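Local coordinates for protein profilin-2 (Mus musculus, PDB 2V8F) that binds actin and the proline-rich segments of partners such as the formin mDia1, and so probably helps control actin filament assembly, at residues P97-V101 / V113-V119; C84-I88 / N100-R105; V39-I43 / T65-K69. All blocks are in the same frame, centred on the assembly; numbering follows the deposited sequence. Where two conformers were deposited one is given.

Contact 1. Residues P97-V101 / V113-V119; sequences PTYNV and VMGKEGV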
# COMPACT_ATOMS: atom_id res chain seq x y z
N PRO A 97 21.38 9.24 1.12
CA PRO A 97 20.42 10.19 0.58
C PRO A 97 19.53 10.80 1.64
O PRO A 97 19.41 10.27 2.70
CB PRO A 97 19.60 9.33 -0.35
CG PRO A 97 19.73 8.03 0.18
CD PRO A 97 20.92 7.87 0.98
N THR A 98 18.99 11.94 1.31
CA THR A 98 17.94 12.60 2.07
C THR A 98 16.59 12.26 1.42
O THR A 98 16.60 11.93 0.23
CB THR A 98 18.08 14.14 2.15
OG1 THR A 98 18.04 14.73 0.85
CG2 THR A 98 19.41 14.50 2.80
N TYR A 99 15.54 12.32 2.24
CA TYR A 99 14.21 12.08 1.76
C TYR A 99 13.32 13.23 2.22
O TYR A 99 13.47 13.69 3.34
CB TYR A 99 13.59 10.78 2.29
CG TYR A 99 14.56 9.65 1.96
CD1 TYR A 99 14.61 9.14 0.68
CD2 TYR A 99 15.40 9.11 2.91
CE1 TYR A 99 15.48 8.12 0.34
CE2 TYR A 99 16.26 8.09 2.56
CZ TYR A 99 16.31 7.58 1.29
OH TYR A 99 17.17 6.55 0.97
N ASN A 100 12.46 13.65 1.31
CA ASN A 100 11.51 14.72 1.62
C ASN A 100 10.28 14.11 2.29
O ASN A 100 9.79 13.02 1.98
CB ASN A 100 11.16 15.47 0.34
CG ASN A 100 12.36 16.10 -0.28
OD1 ASN A 100 13.10 16.84 0.43
ND2 ASN A 100 12.58 15.84 -1.57
N VAL A 101 9.76 14.89 3.25
CA VAL A 101 8.58 14.55 4.01
C VAL A 101 7.58 15.70 3.94
O VAL A 101 7.98 16.85 4.08
CB VAL A 101 9.00 14.28 5.47
CG1 VAL A 101 7.77 14.22 6.40
CG2 VAL A 101 9.82 13.02 5.60
N VAL A 113 3.76 11.81 4.68
CA VAL A 113 4.28 11.07 3.54
C VAL A 113 5.78 11.31 3.46
O VAL A 113 6.25 12.41 3.69
CB VAL A 113 3.55 11.42 2.22
CG1 VAL A 113 2.07 11.05 2.26
CG2 VAL A 113 3.73 12.89 1.92
N MET A 114 6.54 10.30 3.07
CA MET A 114 7.94 10.38 2.73
C MET A 114 8.17 9.93 1.30
O MET A 114 7.76 8.85 0.93
CB MET A 114 8.77 9.52 3.70
CG MET A 114 10.26 9.65 3.41
SD MET A 114 11.26 8.53 4.38
CE MET A 114 10.93 9.01 6.06
N GLY A 115 8.84 10.80 0.52
CA GLY A 115 9.10 10.35 -0.86
C GLY A 115 10.24 9.35 -0.87
O GLY A 115 11.12 9.29 -0.03
N LYS A 116 10.23 8.57 -1.95
CA LYS A 116 11.40 7.78 -2.30
C LYS A 116 12.58 8.69 -2.64
O LYS A 116 12.48 9.91 -2.80
CB LYS A 116 11.04 6.87 -3.48
CG LYS A 116 10.03 5.78 -3.10
CD LYS A 116 9.79 4.83 -4.22
CE LYS A 116 8.79 3.77 -3.91
NZ LYS A 116 8.40 2.89 -5.04
N GLU A 117 13.74 8.05 -2.73
CA GLU A 117 14.93 8.80 -3.12
C GLU A 117 14.68 9.52 -4.44
O GLU A 117 14.18 8.94 -5.42
CB GLU A 117 16.12 7.85 -3.26
CG GLU A 117 17.47 8.54 -3.44
CD GLU A 117 18.63 7.58 -3.60
OE1 GLU A 117 18.51 6.39 -3.22
OE2 GLU A 117 19.68 8.06 -4.11
N GLY A 118 15.01 10.80 -4.42
CA GLY A 118 14.90 11.67 -5.59
C GLY A 118 13.54 12.25 -5.84
O GLY A 118 13.34 13.07 -6.75
N VAL A 119 12.55 11.91 -5.04
CA VAL A 119 11.23 12.46 -5.19
C VAL A 119 11.16 13.80 -4.48
O VAL A 119 11.48 13.91 -3.30
CB VAL A 119 10.17 11.47 -4.62
CG1 VAL A 119 8.82 12.12 -4.52
CG2 VAL A 119 10.15 10.21 -5.48
O HOH W 1 15.01 13.35 -2.35
O HOH W 2 12.21 12.25 -1.25

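Contact 2. Residues C84-I88 / N100-R105; sequences CTMDI and NVAVGR. With SO4 (sulfate ion), chain D.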
# COMPACT_ATOMS: atom_id res chain seq x y z
N CYS A 84 -2.24 24.34 5.83
CA CYS A 84 -2.16 23.37 6.90
C CYS A 84 -1.13 22.26 6.61
O CYS A 84 -1.35 21.11 6.95
CB CYS A 84 -3.52 22.71 7.17
SG CYS A 84 -4.72 23.97 7.76
N THR A 85 -0.01 22.61 5.99
CA THR A 85 1.05 21.69 5.70
C THR A 85 2.35 22.17 6.32
O THR A 85 2.57 23.35 6.58
CB THR A 85 1.24 21.43 4.17
OG1 THR A 85 1.72 22.62 3.58
CG2 THR A 85 -0.05 20.92 3.54
N MET A 86 3.29 21.21 6.46
CA MET A 86 4.68 21.50 6.68
C MET A 86 5.52 20.59 5.78
O MET A 86 5.14 19.45 5.55
CB MET A 86 5.19 21.17 8.07
CG MET A 86 4.83 21.97 9.27
SD MET A 86 5.36 20.98 10.69
CE MET A 86 6.97 21.56 11.00
N ASP A 87 6.62 21.13 5.33
CA ASP A 87 7.60 20.41 4.55
C ASP A 87 8.85 20.20 5.38
O ASP A 87 9.38 21.11 6.01
CB ASP A 87 7.85 21.19 3.27
CG ASP A 87 6.53 21.44 2.54
OD1 ASP A 87 5.91 20.44 2.11
OD2 ASP A 87 6.16 22.64 2.39
N ILE A 88 9.29 18.93 5.35
CA ILE A 88 10.41 18.48 6.15
C ILE A 88 11.41 17.71 5.28
O ILE A 88 11.03 17.22 4.20
CB ILE A 88 9.85 17.60 7.29
CG1 ILE A 88 9.09 18.46 8.31
CG2 ILE A 88 10.86 16.72 8.00
CD1 ILE A 88 8.18 17.72 9.27
N ASN A 100 12.46 13.65 1.31
CA ASN A 100 11.51 14.72 1.62
C ASN A 100 10.28 14.11 2.29
O ASN A 100 9.79 13.02 1.98
CB ASN A 100 11.16 15.47 0.34
CG ASN A 100 12.36 16.10 -0.28
OD1 ASN A 100 13.10 16.84 0.43
ND2 ASN A 100 12.58 15.84 -1.57
N VAL A 101 9.76 14.89 3.25
CA VAL A 101 8.58 14.55 4.01
C VAL A 101 7.58 15.70 3.94
O VAL A 101 7.98 16.85 4.08
CB VAL A 101 9.00 14.28 5.47
CG1 VAL A 101 7.77 14.22 6.40
CG2 VAL A 101 9.82 13.02 5.60
N ALA A 102 6.30 15.40 3.75
CA ALA A 102 5.27 16.40 3.87
C ALA A 102 4.29 15.97 4.98
O ALA A 102 4.01 14.76 5.13
CB ALA A 102 4.52 16.63 2.58
N VAL A 103 3.77 16.91 5.73
CA VAL A 103 2.77 16.73 6.73
C VAL A 103 1.57 17.62 6.46
O VAL A 103 1.75 18.79 6.18
CB VAL A 103 3.36 17.10 8.12
CG1 VAL A 103 2.35 16.69 9.22
CG2 VAL A 103 4.74 16.53 8.39
N GLY A 104 0.38 17.05 6.53
CA GLY A 104 -0.87 17.75 6.40
C GLY A 104 -1.62 17.67 7.72
O GLY A 104 -1.73 16.56 8.27
N ARG A 105 -2.19 18.75 8.23
CA ARG A 105 -2.90 18.76 9.49
C ARG A 105 -4.40 18.89 9.25
O ARG A 105 -4.86 19.94 8.75
CB ARG A 105 -2.40 19.87 10.39
CG ARG A 105 -3.03 19.92 11.75
CD ARG A 105 -2.48 21.06 12.62
NE ARG A 105 -2.90 22.33 11.99
CZ ARG A 105 -4.07 22.90 12.18
NH1 ARG A 105 -4.99 22.39 12.98
NH2 ARG A 105 -4.34 24.04 11.53
S SO4 D . -8.68 23.21 13.27
O1 SO4 D . -8.85 22.74 11.90
O2 SO4 D . -9.87 23.94 13.69
O3 SO4 D . -8.47 22.07 14.15
O4 SO4 D . -7.52 24.10 13.35

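Contact 3. Residues V39-I43 / T65-K69; sequences VFQSI and TLGAK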
# COMPACT_ATOMS: atom_id res chain seq x y z
N VAL A 39 10.40 4.88 9.51
CA VAL A 39 10.56 5.70 10.71
C VAL A 39 9.22 6.19 11.24
O VAL A 39 9.11 6.41 12.44
CB VAL A 39 11.50 6.92 10.55
CG1 VAL A 39 12.86 6.37 10.16
CG2 VAL A 39 10.94 7.92 9.57
N PHE A 40 8.23 6.30 10.37
CA PHE A 40 6.96 6.86 10.82
C PHE A 40 6.26 5.99 11.87
O PHE A 40 5.59 6.48 12.75
CB PHE A 40 6.00 7.10 9.67
CG PHE A 40 6.37 8.22 8.70
CD1 PHE A 40 7.23 9.24 8.99
CD2 PHE A 40 5.78 8.21 7.46
CE1 PHE A 40 7.52 10.25 8.07
CE2 PHE A 40 6.03 9.20 6.51
CZ PHE A 40 6.90 10.20 6.84
N GLN A 41 6.46 4.69 11.75
CA GLN A 41 5.82 3.81 12.71
C GLN A 41 6.32 4.05 14.11
O GLN A 41 5.61 3.65 15.06
CB GLN A 41 6.16 2.38 12.25
CG GLN A 41 5.39 1.40 13.07
CD GLN A 41 5.58 -0.07 12.82
OE1 GLN A 41 6.64 -0.54 12.41
NE2 GLN A 41 4.49 -0.81 13.07
N SER A 42 7.51 4.64 14.31
CA SER A 42 8.01 4.93 15.64
C SER A 42 7.93 6.41 16.01
O SER A 42 8.57 6.78 17.00
CB SER A 42 9.47 4.47 15.79
OG SER A 42 9.44 3.06 15.84
N ILE A 43 7.10 7.19 15.34
CA ILE A 43 6.88 8.55 15.83
C ILE A 43 6.32 8.47 17.24
O ILE A 43 5.47 7.63 17.56
CB ILE A 43 5.90 9.29 14.90
CG1 ILE A 43 6.61 9.69 13.60
CG2 ILE A 43 5.17 10.48 15.56
CD1 ILE A 43 5.66 10.08 12.47
N THR A 65 12.85 15.43 15.28
CA THR A 65 13.01 14.02 14.86
C THR A 65 11.65 13.42 14.55
O THR A 65 10.62 13.85 15.06
CB THR A 65 13.72 13.15 15.90
OG1 THR A 65 12.95 13.24 17.13
CG2 THR A 65 15.15 13.59 16.15
N LEU A 66 11.65 12.39 13.70
CA LEU A 66 10.49 11.57 13.41
C LEU A 66 11.00 10.15 13.58
O LEU A 66 11.91 9.72 12.88
CB LEU A 66 9.98 11.83 12.01
CG LEU A 66 9.39 13.24 11.79
CD1 LEU A 66 9.02 13.46 10.34
CD2 LEU A 66 8.19 13.47 12.70
N GLY A 67 10.41 9.41 14.51
CA GLY A 67 10.88 8.05 14.72
C GLY A 67 12.35 8.08 15.08
O GLY A 67 13.06 7.15 14.72
N ALA A 68 12.81 9.09 15.80
CA ALA A 68 14.18 9.32 16.24
C ALA A 68 15.14 9.67 15.10
O ALA A 68 16.34 9.86 15.34
CB ALA A 68 14.71 8.12 17.05
N LYS A 69 14.59 9.74 13.89
CA LYS A 69 15.43 10.18 12.77
C LYS A 69 15.53 11.70 12.73
O LYS A 69 14.48 12.37 12.72
CB LYS A 69 14.83 9.66 11.46
CG LYS A 69 15.56 10.03 10.19
CD LYS A 69 17.02 9.65 10.19
CE LYS A 69 17.75 10.52 9.15
NZ LYS A 69 19.11 9.98 8.87

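Contact 1. Residues P97-V101 / V113-V119
N100 grips the opposite segment twice. Its carbonyl O takes the backbone N-H of G115 (N to O 2.8 Å, nearly straight) and also the CA-H of M114. Chi1 (-61°) and chi2 (-52°) together turn its amide so that ND2 meets V119 O at 2.8 Å, close to the amide plane, while OD1 accepts from R89 NE. A water bridges the two segments, accepting from N100 N and donating to K116 O and V119 O, the two ends of the type II turn K116-V119.

Y99 and P97 carry further side-chain contacts. CB of Y99 meets CG of M114 at 3.7 Å, and M114 SD stands 5.0 Å from the Y99 ring centroid in an oblique Met-aromatic contact. The other end of the ring presents its edge to the turn, CE1 lying 3.5 Å from E117 N. P97 CB sits across the extended E117 chain, 3.8 Å from its CD.

V101 and M114 form a non-hydrogen-bonded antiparallel pair at the end of the hairpin of strands 100-105 and 109-114, where both segments pass into loop; helix 121-137 covers N100, V113 and V119 through L124, while V101 also bonds to I88 of strand 85-90.

Contact 2. Residues C84-I88 / N100-R105
C84 O is gripped by two groups of the partner strand: the backbone N of R105 at 2.8 Å, with an N-H...O angle of 158°, and the CA-H of G104, CA to O 3.4 Å. V103 O is held in the same way, by M86 N at 2.9 Å and the CA-H of T85. The antiparallel ladder goes on with V103 N bonded to M86 O and closes in the hydrogen-bonded pair I88 with V101, where V101 N bonds I88 O and I88 N bonds V101 O.

Along one face, I88 and V101 stand next to each other, CB to CB 3.9 Å. With CG1 of I88 beside the backbone N (chi1 -71°) and the chain extended beyond it, CD1 reaches diagonally to CG2 of V103, 3.7 Å off. M86 shares this face, but its thioether turns from V103 toward V73 and D76.

D87 lies on the other face with A102. R75 pairs with OD2 in a salt bridge and N125 bonds OD1, so both carboxylate oxygens are satisfied.

At the C84 end the R105 chain bends at chi3 (66°), bringing NH2 to 3.8 Å from C84 SG. NH1 donates almost straight to O4 of a sulfate ion, probably from the crystallisation liquor, at 3.1 Å; L78 O holds NE.

These are central strands of the antiparallel sheet: 69-77 flanks strand 85-90, 109-114 flanks strand 100-105, and helix 121-137 covers the face of T85 and A102 through Y129 and A128.

Contact 3. Residues V39-I43 / T65-K69
The first torsion of V39 (chi1 -60°) sets CG1 beside its own backbone N, where it meets CB of K69 at 4.0 Å, and puts CG2 between N and the carbonyl carbon, near L66 O. CB of V39 itself lies 3.7 Å from L66 O. In I43 a similar turn of the side chain (chi1 -75°) carries CG1 alongside L66, 4.2 Å from CD2, the two side chains lying next to each other. The other methyl of L66, CD1, approaches F40 at CE1, obliquely to the ring.

No hydrogen bond crosses between the segments; G67 supplies a weaker CA-H...O contact instead, its CA sitting 3.3 Å from V39 O. With no side chain in the way, the backbone of G67 comes right up to the curved main chain, and its CA is 4.2 Å from that of I43.

G67 and A68 are the corners of a type I' turn, the tight two-residue link of a beta hairpin, joining strand 64-66 to strand 69-77; L66 and K69 close it with backbone bonds in both directions. The facing segment turns through a short 3-10 piece, where V39 O also accepts from S42 N, so that oxygen serves both its own turn and the hairpin.

E47 of helix 45-52 clasps the hairpin end, accepting from the N atoms of G67 and A68 and from T65 OG1. E19 takes the backbone N-H groups of V39 and F40, and E96 pairs with K69 NZ in a salt bridge.

How the contacts relate
Contact 3 comes first along the chain, and its second segment closes before contact 2 opens. Contact 2 follows, then contact 1, which overlaps it on strand 100-105 by sharing N100 and V101; their centres are 12 Å apart. All three reach the one antiparallel sheet, in which 109-114, 100-105, 85-90, 69-77 and 64-66 are successive neighbours. Contact 3 lies about 14 Å from each of the others, centre to centre, and its F40 packs on M114 and V101 on the sheet face away from helix 121-137. Within the single profilin domain, loop 39-43 thus lies between the 65-69 turn and strands 100-105 and 109-114 of the sheet.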